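Local coordinates for Slr0280 protein (PDB 5H3K) that is of unknown function but contains a phosphodiester glycosidase family domain, so it may act on glycosidic phosphodiesters, at residues N54-D59 / N142-P147. Sequence-based numbering, arbitrary orientation.
Sequences NQISID and NTLVMP
Strands 55-58 and 143-145 run parallel, joined by Leu144 N to Gln55 O (3.0 Å) and Ser57 N to Leu144 O; Met146 N to Ser57 O carries the pairing one residue beyond. Gln55 N to Asn142 O adds a weak bond at the start. There the two asparagine amides cross obliquely, planes 67° apart. Asn142, its CG anti to the backbone N, sends ND2 nearly along the C=O axis of Asn54 OD1. At 2.3 Å this is too short for an ordinary N-H...O bond, so these exposed amides are probably modelled imprecisely. Asn142 OD1 takes Asn54 N from above the carbonyl plane at 3.1 Å. At the other end a water bridges Met146 O and, more weakly, Ser57 O and Asp59 N. On the face bearing Gln55, Ser57 and Thr143, Thr143 CG2 meets Ser57 CB at 3.7 Å. On the face of Ile56 and Leu144, Met146 runs alongside Ile58, CG to CG1 3.7 Å, its CG also lying against Ile56 CB. Leu89 of helix 82-89 touches all three, and Leu144 packs against Trp67, Thr78 and Leu80. Trp67 NE1 hydrogen-bonds to Asn142 O. Strand 55-58 thus lies between antiparallel strand 61-72 and 143-145, the sole parallel pairing in this mixed sheet, made across 82 intervening residues.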
loop_
_atom_site.group_PDB
_atom_site.type_symbol
_atom_site.label_atom_id
_atom_site.label_comp_id
_atom_site.label_asym_id
_atom_site.label_seq_id
_atom_site.Cartn_x
_atom_site.Cartn_y
_atom_site.Cartn_z
ATOM N N ASN A 54 4.166 0.008 -19.512
ATOM C CA ASN A 54 3.533 -0.461 -18.280
ATOM C C ASN A 54 2.439 -1.505 -18.527
ATOM O O ASN A 54 1.703 -1.868 -17.610
ATOM C CB ASN A 54 2.988 0.729 -17.475
ATOM C CG ASN A 54 1.901 1.486 -18.221
ATOM O OD1 ASN A 54 1.687 1.271 -19.413
ATOM N ND2 ASN A 54 1.210 2.379 -17.523
ATOM N N GLN A 55 2.345 -1.993 -19.767
ATOM C CA GLN A 55 1.369 -3.018 -20.126
ATOM C C GLN A 55 1.999 -4.155 -20.922
ATOM O O GLN A 55 2.891 -3.938 -21.739
ATOM C CB GLN A 55 0.256 -2.413 -20.984
ATOM C CG GLN A 55 -0.384 -1.158 -20.413
ATOM C CD GLN A 55 -1.842 -1.354 -20.113
ATOM O OE1 GLN A 55 -2.704 -1.099 -20.957
ATOM N NE2 GLN A 55 -2.134 -1.828 -18.910
ATOM N N ILE A 56 1.511 -5.368 -20.686
ATOM C CA ILE A 56 1.822 -6.499 -21.549
ATOM C C ILE A 56 0.498 -7.023 -22.070
ATOM O O ILE A 56 -0.543 -6.842 -21.425
ATOM C CB ILE A 56 2.619 -7.610 -20.825
ATOM C CG1 ILE A 56 1.838 -8.186 -19.642
ATOM C CG2 ILE A 56 3.971 -7.075 -20.363
ATOM C CD1 ILE A 56 2.472 -9.459 -19.062
ATOM N N SER A 57 0.521 -7.644 -23.244
ATOM C CA SER A 57 -0.701 -8.178 -23.829
ATOM C C SER A 57 -0.599 -9.687 -23.963
ATOM O O SER A 57 0.397 -10.204 -24.462
ATOM C CB SER A 57 -0.961 -7.544 -25.190
ATOM O OG SER A 57 -2.147 -8.076 -25.742
ATOM N N ILE A 58 -1.625 -10.396 -23.491
ATOM C CA ILE A 58 -1.690 -11.849 -23.593
ATOM C C ILE A 58 -3.062 -12.250 -24.129
ATOM O O ILE A 58 -4.084 -11.926 -23.514
ATOM C CB ILE A 58 -1.519 -12.519 -22.215
ATOM C CG1 ILE A 58 -0.172 -12.148 -21.584
ATOM C CG2 ILE A 58 -1.644 -14.023 -22.346
ATOM C CD1 ILE A 58 0.037 -12.750 -20.197
ATOM N N ASP A 59 -3.087 -12.952 -25.259
ATOM C CA ASP A 59 -4.350 -13.338 -25.895
ATOM C C ASP A 59 -5.283 -12.129 -26.079
ATOM O O ASP A 59 -6.477 -12.213 -25.825
ATOM C CB ASP A 59 -5.043 -14.454 -25.093
ATOM C CG ASP A 59 -6.208 -15.084 -25.843
ATOM O OD1 ASP A 59 -6.309 -14.871 -27.072
ATOM O OD2 ASP A 59 -7.020 -15.796 -25.206
ATOM N N ASN A 142 3.456 1.281 -25.827
ATOM C CA ASN A 142 3.485 1.085 -24.387
ATOM C C ASN A 142 3.228 -0.376 -23.988
ATOM O O ASN A 142 3.382 -0.753 -22.820
ATOM C CB ASN A 142 2.471 2.026 -23.732
ATOM C CG ASN A 142 2.442 1.899 -22.229
ATOM O OD1 ASN A 142 3.408 2.239 -21.548
ATOM N ND2 ASN A 142 1.321 1.418 -21.695
ATOM N N THR A 143 2.867 -1.201 -24.971
ATOM C CA THR A 143 2.447 -2.573 -24.704
ATOM C C THR A 143 3.378 -3.634 -25.307
ATOM O O THR A 143 3.577 -3.680 -26.522
ATOM C CB THR A 143 1.023 -2.822 -25.222
ATOM O OG1 THR A 143 0.129 -1.872 -24.631
ATOM C CG2 THR A 143 0.570 -4.233 -24.862
ATOM N N LEU A 144 3.949 -4.483 -24.457
ATOM C CA LEU A 144 4.772 -5.591 -24.932
ATOM C C LEU A 144 3.866 -6.774 -25.244
ATOM O O LEU A 144 3.129 -7.243 -24.375
ATOM C CB LEU A 144 5.800 -5.994 -23.874
ATOM C CG LEU A 144 6.699 -7.214 -24.137
ATOM C CD1 LEU A 144 7.674 -6.959 -25.285
ATOM C CD2 LEU A 144 7.471 -7.572 -22.879
ATOM N N VAL A 145 3.909 -7.269 -26.478
ATOM C CA VAL A 145 3.046 -8.381 -26.849
ATOM C C VAL A 145 3.711 -9.710 -26.520
ATOM O O VAL A 145 4.764 -10.044 -27.071
ATOM C CB VAL A 145 2.675 -8.332 -28.353
ATOM C CG1 VAL A 145 1.724 -9.477 -28.704
ATOM C CG2 VAL A 145 2.047 -6.989 -28.693
ATOM N N MET A 146 3.102 -10.468 -25.613
ATOM C CA MET A 146 3.668 -11.742 -25.194
ATOM C C MET A 146 3.490 -12.788 -26.294
ATOM O O MET A 146 2.504 -12.762 -27.037
ATOM C CB MET A 146 3.048 -12.215 -23.875
ATOM C CG MET A 146 3.204 -11.222 -22.724
ATOM S SD MET A 146 4.934 -10.802 -22.387
ATOM C CE MET A 146 5.568 -12.413 -21.939
ATOM N N PRO A 147 4.448 -13.714 -26.407
ATOM C CA PRO A 147 4.407 -14.644 -27.534
ATOM C C PRO A 147 3.345 -15.715 -27.336
ATOM O O PRO A 147 2.961 -16.014 -26.203
ATOM C CB PRO A 147 5.805 -15.272 -27.515
ATOM C CG PRO A 147 6.219 -15.223 -26.064
ATOM C CD PRO A 147 5.581 -13.979 -25.496
HETATM O O HOH W 1 -0.236 -12.407 -27.086
#